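Long-range contacts in CBS domain protein/ACT domain protein (Thermotoga maritima, PDB 1VR9), which is of unknown function but pairs two CBS domains with an ACT domain, and may bind magnesium: residues F83-E88 against L106-E111; D22-E27 against R40-N45. All blocks are in the same frame, centred on the assembly; numbering follows the deposited sequence. Where two conformers were deposited one is given.

Contact 1. Residues F83-E88 against L106-E111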
ATOM      1  N   PHE A  83       5.180  -2.983  -6.566  1.00 24.83           N
ATOM      2  CA  PHE A  83       3.875  -2.305  -6.623  1.00 24.32           C
ATOM      3  C   PHE A  83       3.959  -0.952  -5.913  1.00 23.65           C
ATOM      4  O   PHE A  83       3.693  -0.835  -4.720  1.00 24.36           O
ATOM      5  CB  PHE A  83       2.772  -3.188  -6.013  1.00 24.31           C
ATOM      6  CG  PHE A  83       1.393  -2.620  -6.124  1.00 23.44           C
ATOM      7  CD1 PHE A  83       0.754  -2.509  -7.367  1.00 23.18           C
ATOM      8  CD2 PHE A  83       0.674  -2.248  -4.977  1.00 22.83           C
ATOM      9  CE1 PHE A  83      -0.539  -2.006  -7.464  1.00 22.81           C
ATOM     10  CE2 PHE A  83      -0.594  -1.769  -5.071  1.00 22.49           C
ATOM     11  CZ  PHE A  83      -1.213  -1.634  -6.331  1.00 23.71           C
ATOM     12  N   PHE A  84       4.352   0.070  -6.671  1.00 23.20           N
ATOM     13  CA  PHE A  84       4.498   1.414  -6.140  1.00 22.64           C
ATOM     14  C   PHE A  84       4.499   2.418  -7.293  1.00 21.87           C
ATOM     15  O   PHE A  84       4.734   2.057  -8.441  1.00 21.56           O
ATOM     16  CB  PHE A  84       5.829   1.557  -5.356  1.00 22.26           C
ATOM     17  CG  PHE A  84       7.063   1.390  -6.210  1.00 22.32           C
ATOM     18  CD1 PHE A  84       7.571   2.447  -6.942  1.00 23.53           C
ATOM     19  CD2 PHE A  84       7.690   0.156  -6.312  1.00 23.25           C
ATOM     20  CE1 PHE A  84       8.684   2.285  -7.751  1.00 25.15           C
ATOM     21  CE2 PHE A  84       8.787  -0.018  -7.093  1.00 24.25           C
ATOM     22  CZ  PHE A  84       9.301   1.041  -7.824  1.00 23.41           C
ATOM     23  N   VAL A  85       4.267   3.680  -6.953  1.00 21.57           N
ATOM     24  CA  VAL A  85       4.556   4.798  -7.861  1.00 22.03           C
ATOM     25  C   VAL A  85       5.364   5.864  -7.105  1.00 22.38           C
ATOM     26  O   VAL A  85       5.419   5.828  -5.894  1.00 22.80           O
ATOM     27  CB  VAL A  85       3.276   5.414  -8.462  1.00 22.48           C
ATOM     28  CG1 VAL A  85       2.625   4.423  -9.373  1.00 21.72           C
ATOM     29  CG2 VAL A  85       2.302   5.906  -7.388  1.00 22.07           C
ATOM     30  N   HIS A  86       5.982   6.793  -7.833  1.00 22.92           N
ATOM     31  CA  HIS A  86       6.767   7.868  -7.213  1.00 23.78           C
ATOM     32  C   HIS A  86       5.902   9.112  -6.980  1.00 24.64           C
ATOM     33  O   HIS A  86       4.928   9.335  -7.675  1.00 24.57           O
ATOM     34  CB  HIS A  86       7.984   8.226  -8.084  1.00 24.66           C
ATOM     35  CG  HIS A  86       9.123   7.267  -7.951  1.00 25.98           C
ATOM     36  ND1 HIS A  86       9.227   6.114  -8.705  1.00 28.17           N
ATOM     37  CD2 HIS A  86      10.215   7.292  -7.149  1.00 27.80           C
ATOM     38  CE1 HIS A  86      10.339   5.480  -8.378  1.00 28.53           C
ATOM     39  NE2 HIS A  86      10.956   6.171  -7.436  1.00 28.31           N
ATOM     40  N   GLU A  87       6.281   9.931  -6.004  1.00 25.68           N
ATOM     41  CA  GLU A  87       5.551  11.173  -5.715  1.00 26.17           C
ATOM     42  C   GLU A  87       5.319  12.057  -6.939  1.00 26.07           C
ATOM     43  O   GLU A  87       4.275  12.704  -7.065  1.00 25.14           O
ATOM     44  CB  GLU A  87       6.325  12.022  -4.717  1.00 26.88           C
ATOM     45  CG  GLU A  87       6.313  11.516  -3.291  1.00 28.51           C
ATOM     46  CD  GLU A  87       6.927  12.529  -2.331  1.00 28.28           C
ATOM     47  OE1 GLU A  87       8.117  12.903  -2.493  1.00 31.36           O
ATOM     48  OE2 GLU A  87       6.214  12.954  -1.402  1.00 32.52           O
ATOM     49  N   GLU A  88       6.322  12.134  -7.806  1.00 26.14           N
ATOM     50  CA  GLU A  88       6.289  13.079  -8.928  1.00 26.82           C
ATOM     51  C   GLU A  88       5.732  12.483 -10.233  1.00 27.32           C
ATOM     52  O   GLU A  88       5.756  13.135 -11.290  1.00 26.63           O
ATOM     53  CB  GLU A  88       7.690  13.638  -9.145  1.00 27.39           C
ATOM     54  CG  GLU A  88       8.234  14.413  -7.944  1.00 28.72           C
ATOM     55  CD  GLU A  88       7.537  15.749  -7.723  1.00 32.31           C
ATOM     56  OE1 GLU A  88       6.867  16.254  -8.652  1.00 33.29           O
ATOM     57  OE2 GLU A  88       7.659  16.300  -6.609  1.00 35.16           O
ATOM     58  N   LEU A 106      -2.260   1.965  -3.166  1.00 22.36           N
ATOM     59  CA  LEU A 106      -1.046   1.950  -3.973  1.00 22.33           C
ATOM     60  C   LEU A 106       0.075   2.723  -3.230  1.00 22.33           C
ATOM     61  O   LEU A 106      -0.062   3.927  -2.926  1.00 21.54           O
ATOM     62  CB  LEU A 106      -1.316   2.560  -5.352  1.00 22.48           C
ATOM     63  CG  LEU A 106      -0.120   2.842  -6.251  1.00 22.31           C
ATOM     64  CD1 LEU A 106       0.617   1.579  -6.623  1.00 24.16           C
ATOM     65  CD2 LEU A 106      -0.564   3.560  -7.505  1.00 22.07           C
ATOM     66  N   PRO A 107       1.160   2.025  -2.869  1.00 22.12           N
ATOM     67  CA  PRO A 107       2.271   2.704  -2.217  1.00 22.26           C
ATOM     68  C   PRO A 107       2.889   3.820  -3.061  1.00 22.48           C
ATOM     69  O   PRO A 107       3.004   3.680  -4.281  1.00 22.85           O
ATOM     70  CB  PRO A 107       3.282   1.561  -1.978  1.00 23.34           C
ATOM     71  CG  PRO A 107       2.483   0.370  -1.915  1.00 22.54           C
ATOM     72  CD  PRO A 107       1.404   0.575  -2.945  1.00 22.26           C
ATOM     73  N   VAL A 108       3.230   4.924  -2.399  1.00 22.52           N
ATOM     74  CA  VAL A 108       3.919   6.070  -3.001  1.00 22.46           C
ATOM     75  C   VAL A 108       5.275   6.248  -2.343  1.00 22.64           C
ATOM     76  O   VAL A 108       5.385   6.255  -1.119  1.00 22.67           O
ATOM     77  CB  VAL A 108       3.084   7.376  -2.859  1.00 21.96           C
ATOM     78  CG1 VAL A 108       3.825   8.571  -3.428  1.00 21.80           C
ATOM     79  CG2 VAL A 108       1.716   7.185  -3.531  1.00 22.69           C
ATOM     80  N   VAL A 109       6.303   6.400  -3.159  1.00 23.53           N
ATOM     81  CA  VAL A 109       7.670   6.465  -2.644  1.00 23.48           C
ATOM     82  C   VAL A 109       8.421   7.675  -3.208  1.00 24.31           C
ATOM     83  O   VAL A 109       8.011   8.270  -4.214  1.00 23.95           O
ATOM     84  CB  VAL A 109       8.467   5.158  -2.938  1.00 23.35           C
ATOM     85  CG1 VAL A 109       7.792   3.938  -2.317  1.00 24.11           C
ATOM     86  CG2 VAL A 109       8.645   4.967  -4.420  1.00 23.53           C
ATOM     87  N   ASP A 110       9.518   8.038  -2.545  1.00 24.75           N
ATOM     88  CA  ASP A 110      10.429   9.070  -3.054  1.00 25.40           C
ATOM     89  C   ASP A 110      11.547   8.397  -3.838  1.00 26.00           C
ATOM     90  O   ASP A 110      11.509   7.194  -4.075  1.00 25.39           O
ATOM     91  CB  ASP A 110      10.949   9.984  -1.919  1.00 25.82           C
ATOM     92  CG  ASP A 110      11.923   9.290  -0.976  1.00 26.58           C
ATOM     93  OD1 ASP A 110      12.409   8.182  -1.282  1.00 29.21           O
ATOM     94  OD2 ASP A 110      12.240   9.885   0.085  1.00 29.98           O
ATOM     95  N   GLU A 111      12.548   9.172  -4.236  1.00 26.91           N
ATOM     96  CA  GLU A 111      13.618   8.653  -5.088  1.00 28.09           C
ATOM     97  C   GLU A 111      14.567   7.660  -4.414  1.00 28.33           C
ATOM     98  O   GLU A 111      15.294   6.942  -5.104  1.00 29.40           O
ATOM     99  CB  GLU A 111      14.410   9.810  -5.678  1.00 28.39           C
ATOM    100  CG  GLU A 111      13.592  10.653  -6.627  1.00 29.77           C
ATOM    101  CD  GLU A 111      14.395  11.761  -7.275  1.00 30.65           C
ATOM    102  OE1 GLU A 111      15.642  11.775  -7.144  1.00 35.78           O
ATOM    103  OE2 GLU A 111      13.767  12.623  -7.929  1.00 37.11           O
TER

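Contact 2. Residues D22-E27 against R40-N45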
ATOM      1  N   ASP A  22      -3.714   8.216   5.503  1.00 27.68           N
ATOM      2  CA  ASP A  22      -4.743   7.410   6.152  1.00 28.32           C
ATOM      3  C   ASP A  22      -4.829   6.072   5.405  1.00 28.43           C
ATOM      4  O   ASP A  22      -5.697   5.855   4.548  1.00 29.98           O
ATOM      5  CB  ASP A  22      -6.073   8.201   6.140  1.00 28.42           C
ATOM      6  CG  ASP A  22      -7.027   7.816   7.282  1.00 30.94           C
ATOM      7  OD1 ASP A  22      -6.720   6.891   8.069  1.00 35.14           O
ATOM      8  OD2 ASP A  22      -8.095   8.463   7.390  1.00 29.62           O
ATOM      9  N   PHE A  23      -3.903   5.166   5.728  1.00 27.24           N
ATOM     10  CA  PHE A  23      -3.837   3.840   5.115  1.00 25.89           C
ATOM     11  C   PHE A  23      -3.178   2.831   6.055  1.00 26.12           C
ATOM     12  O   PHE A  23      -2.420   3.239   6.963  1.00 24.93           O
ATOM     13  CB  PHE A  23      -3.044   3.915   3.806  1.00 26.40           C
ATOM     14  CG  PHE A  23      -1.588   4.211   3.987  1.00 24.63           C
ATOM     15  CD1 PHE A  23      -1.140   5.522   4.092  1.00 27.51           C
ATOM     16  CD2 PHE A  23      -0.645   3.194   4.002  1.00 26.70           C
ATOM     17  CE1 PHE A  23       0.199   5.816   4.263  1.00 26.42           C
ATOM     18  CE2 PHE A  23       0.706   3.492   4.163  1.00 25.39           C
ATOM     19  CZ  PHE A  23       1.124   4.789   4.287  1.00 26.47           C
ATOM     20  N   PRO A  24      -3.442   1.522   5.841  1.00 25.46           N
ATOM     21  CA  PRO A  24      -2.883   0.487   6.722  1.00 26.20           C
ATOM     22  C   PRO A  24      -1.382   0.239   6.477  1.00 25.66           C
ATOM     23  O   PRO A  24      -0.976  -0.088   5.371  1.00 25.55           O
ATOM     24  CB  PRO A  24      -3.709  -0.751   6.378  1.00 26.46           C
ATOM     25  CG  PRO A  24      -4.133  -0.532   4.958  1.00 25.85           C
ATOM     26  CD  PRO A  24      -4.311   0.941   4.783  1.00 25.63           C
HETATM   27  N   MSE A  25      -0.581   0.321   7.532  1.00 27.91           N
HETATM   28  CA  MSE A  25       0.874   0.191   7.398  1.00 28.52           C
HETATM   29  C   MSE A  25       1.437  -0.564   8.605  1.00 27.78           C
HETATM   30  O   MSE A  25       1.039  -0.291   9.740  1.00 28.41           O
HETATM   31  CB  MSE A  25       1.492   1.595   7.301  1.00 29.53           C
HETATM   32  CG  MSE A  25       3.006   1.651   7.071  0.50 31.41           C
HETATM   33 SE   MSE A  25       4.122   1.131   8.578  0.50 41.32          SE
HETATM   34  CE  MSE A  25       3.445   2.324   9.950  0.50 40.11           C
ATOM     35  N   VAL A  26       2.369  -1.494   8.362  1.00 27.22           N
ATOM     36  CA  VAL A  26       3.132  -2.091   9.463  1.00 26.63           C
ATOM     37  C   VAL A  26       4.602  -2.159   9.100  1.00 26.36           C
ATOM     38  O   VAL A  26       4.951  -2.048   7.932  1.00 24.42           O
ATOM     39  CB  VAL A  26       2.672  -3.536   9.856  1.00 26.95           C
ATOM     40  CG1 VAL A  26       1.252  -3.517  10.390  1.00 26.98           C
ATOM     41  CG2 VAL A  26       2.858  -4.521   8.712  1.00 27.86           C
ATOM     42  N   GLU A  27       5.442  -2.383  10.101  1.00 26.49           N
ATOM     43  CA  GLU A  27       6.874  -2.627   9.857  1.00 26.76           C
ATOM     44  C   GLU A  27       7.114  -4.107   9.544  1.00 27.02           C
ATOM     45  O   GLU A  27       6.338  -4.959   9.954  1.00 26.87           O
ATOM     46  CB  GLU A  27       7.696  -2.198  11.086  1.00 27.24           C
ATOM     47  CG  GLU A  27       9.226  -2.201  10.913  1.00 29.05           C
ATOM     48  CD  GLU A  27       9.888  -3.503  11.355  1.00 32.32           C
ATOM     49  OE1 GLU A  27       9.264  -4.278  12.124  1.00 36.14           O
ATOM     50  OE2 GLU A  27      11.032  -3.758  10.932  1.00 34.86           O
ATOM     51  N   ARG A  40      -8.118  -4.680  10.055  1.00 24.27           N
ATOM     52  CA  ARG A  40      -9.474  -4.495  10.617  1.00 24.20           C
ATOM     53  C   ARG A  40      -9.801  -3.015  10.846  1.00 23.56           C
ATOM     54  O   ARG A  40     -10.951  -2.589  10.655  1.00 22.85           O
ATOM     55  CB  ARG A  40      -9.662  -5.217  11.949  1.00 24.55           C
ATOM     56  CG  ARG A  40      -9.911  -6.716  11.866  1.00 24.47           C
ATOM     57  CD  ARG A  40     -10.445  -7.235  13.212  1.00 25.14           C
ATOM     58  NE  ARG A  40      -9.538  -6.985  14.330  1.00 25.99           N
ATOM     59  CZ  ARG A  40      -8.453  -7.713  14.605  1.00 27.43           C
ATOM     60  NH1 ARG A  40      -8.118  -8.759  13.858  1.00 26.66           N
ATOM     61  NH2 ARG A  40      -7.706  -7.393  15.646  1.00 29.75           N
ATOM     62  N   GLN A  41      -8.810  -2.225  11.236  1.00 23.84           N
ATOM     63  CA  GLN A  41      -9.073  -0.803  11.554  1.00 24.00           C
ATOM     64  C   GLN A  41      -9.422  -0.045  10.279  1.00 24.18           C
ATOM     65  O   GLN A  41     -10.175   0.922  10.311  1.00 23.44           O
ATOM     66  CB  GLN A  41      -7.853  -0.161  12.276  1.00 24.49           C
ATOM     67  CG  GLN A  41      -7.590  -0.780  13.639  1.00 27.13           C
ATOM     68  CD  GLN A  41      -8.743  -0.578  14.629  1.00 29.73           C
ATOM     69  OE1 GLN A  41      -8.975   0.523  15.091  1.00 33.25           O
ATOM     70  NE2 GLN A  41      -9.461  -1.654  14.960  1.00 35.76           N
ATOM     71  N   TYR A  42      -8.879  -0.504   9.149  1.00 25.12           N
ATOM     72  CA  TYR A  42      -9.141   0.099   7.849  1.00 25.72           C
ATOM     73  C   TYR A  42     -10.163  -0.689   7.038  1.00 26.67           C
ATOM     74  O   TYR A  42     -10.427  -0.342   5.882  1.00 27.80           O
ATOM     75  CB  TYR A  42      -7.835   0.273   7.065  1.00 27.06           C
ATOM     76  CG  TYR A  42      -7.049   1.458   7.539  1.00 25.93           C
ATOM     77  CD1 TYR A  42      -7.313   2.716   7.020  1.00 29.09           C
ATOM     78  CD2 TYR A  42      -6.094   1.340   8.541  1.00 27.10           C
ATOM     79  CE1 TYR A  42      -6.643   3.822   7.465  1.00 29.42           C
ATOM     80  CE2 TYR A  42      -5.396   2.463   9.006  1.00 27.99           C
ATOM     81  CZ  TYR A  42      -5.672   3.702   8.433  1.00 27.40           C
ATOM     82  OH  TYR A  42      -5.015   4.841   8.829  1.00 29.20           O
ATOM     83  N   GLN A  43     -10.749  -1.716   7.656  1.00 26.30           N
ATOM     84  CA  GLN A  43     -11.790  -2.540   7.056  1.00 26.86           C
ATOM     85  C   GLN A  43     -11.360  -3.000   5.671  1.00 26.26           C
ATOM     86  O   GLN A  43     -12.090  -2.817   4.674  1.00 26.47           O
ATOM     87  CB  GLN A  43     -13.111  -1.772   6.994  1.00 27.00           C
ATOM     88  CG  GLN A  43     -13.545  -1.211   8.351  1.00 27.91           C
ATOM     89  CD  GLN A  43     -14.944  -0.668   8.362  1.00 30.21           C
ATOM     90  OE1 GLN A  43     -15.149   0.534   8.552  1.00 36.77           O
ATOM     91  NE2 GLN A  43     -15.933  -1.545   8.167  1.00 32.97           N
ATOM     92  N   THR A  44     -10.174  -3.607   5.615  1.00 24.99           N
ATOM     93  CA  THR A  44      -9.529  -3.923   4.367  1.00 25.44           C
ATOM     94  C   THR A  44      -8.737  -5.262   4.450  1.00 25.38           C
ATOM     95  O   THR A  44      -8.736  -5.910   5.495  1.00 24.65           O
ATOM     96  CB  THR A  44      -8.651  -2.747   3.944  1.00 25.74           C
ATOM     97  OG1 THR A  44      -8.201  -2.924   2.590  1.00 29.96           O
ATOM     98  CG2 THR A  44      -7.433  -2.611   4.889  1.00 25.26           C
ATOM     99  N   ASN A  45      -8.153  -5.690   3.331  1.00 24.46           N
ATOM    100  CA  ASN A  45      -7.434  -6.964   3.241  1.00 25.35           C
ATOM    101  C   ASN A  45      -6.001  -6.782   2.684  1.00 25.08           C
ATOM    102  O   ASN A  45      -5.420  -7.731   2.137  1.00 24.98           O
ATOM    103  CB  ASN A  45      -8.182  -7.966   2.379  1.00 26.05           C
ATOM    104  CG  ASN A  45      -8.461  -7.446   0.988  1.00 27.35           C
ATOM    105  OD1 ASN A  45      -8.086  -6.322   0.643  1.00 30.69           O
ATOM    106  ND2 ASN A  45      -9.143  -8.262   0.181  1.00 31.29           N
TER

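Contact 1. Residues F83-E88 against L106-E111
Residues 83-88 and 106-111 lie on strands 85-86 and 105-109, which pair in parallel in the second CBS domain. Val85 is paired with Val108, and His86 with Val109. Three backbone hydrogen bonds join the segments. Val85 N gives to Pro107 O at 3.0 Å, with an N-H...O angle of 163°. Val109 N gives to Val85 O, and Glu87 N to Val109 O, each nearly along the axis of its C=O. The Phe83 end is tightly packed. CG of Phe83 stands anti to its backbone N (chi1 -176°), which brings the ring to Leu106. Leu106 CD1 sits over the centre of one ring face, 3.8 Å from the ring centroid, in a CH-pi contact. Its other methyl, CD2, lies 3.7 Å from Val85 CG2. The Pro107 ring crosses the Phe83 side chain at about a right angle, with Pro107 CD 3.6 Å from Phe83 CD2. The buried Phe83 O has no hydrogen-bond partner. The buried Val109 belongs to this packed side, and its CG2 touches Phe84 CD1 at 3.7 Å. Toward His86, Glu87 and Asp110 the contact is looser and partly exposed. Val109 CG2 lies over one face of the His86 imidazole, toward its rim. The Glu87 side chain crosses that of Val108 at about a right angle, Glu87 CG 3.9 Å from Val108 CG1. The Glu87 and Asp110 side chains point the same way, with their carboxylates apart and turned 68° against each other. Asp110 OD1 accepts from the backbone N of Glu112 and Arg114. The connecting helix of this beta-alpha-beta unit, 91-100, packs on Val85 and Leu106. Phe84, Pro107 and Val109 meet Phe56 of strand 56-61, and strand 115-120 runs antiparallel along 105-109.

Contact 2. Residues D22-E27 against R40-N45
Tyr42 lies at the end of helix 32-41, in the beta-alpha-beta unit of the first CBS domain, and its side chain reaches back to the chain leading into strand 25-27. Its ring lies against the backbone there. Pro24 N is over the ring centre, 3.7 Å above the plane, and Phe23 C is over the same face nearer the rim. Pro24 CD makes a CH-pi contact with this face, and Pro24 CB touches Tyr42 CD2 at 3.8 Å. Tyr42 OH donates to the anti lone pair of Asp22 OD1 at 2.8 Å. CG of Asp22 is anti to its backbone N (chi1 -154°), with the carboxylate steeply inclined to the phenol ring, 79° between planes. Thr44 adds its methyl, CG2, 3.9 Å from Pro24 CG. Around these groups lies Tyr105 of strand 105-109, which touches Phe23, Pro24, Tyr42 and Thr44, so the second CBS domain packs here too. A Schellman motif ends the helix and places Tyr42 and Thr44: Thr44 N bonds to Met39 O, Gln43 N bonds weakly to Arg40 O, and Gln43 takes positive phi (50°). On the other segment, Asp22 is held by a hydrogen bond between its backbone N and Thr20 OG1.

Overall arrangement
Each contact belongs to a beta-alpha-beta unit, one in each CBS domain, but they join different elements. Contact 1 holds two parallel strands together. Contact 2 ties the end of a helix to the chain entering a strand. Contact 1 buries 590 Å² against 219 Å². Both are partly buried, on opposite sides of the chain's centre, with six of eleven touching residues buried in contact 1 and two of five in contact 2. The bonds of contact 1 run between backbone atoms, backed by aliphatic and aromatic packing. Contact 2 relies on one ring laid against backbone and proline, with one tyrosine-carboxylate bond. The centres of contact 1 and contact 2 are about 18 Å apart. Strand 105-109 connects them through Tyr105.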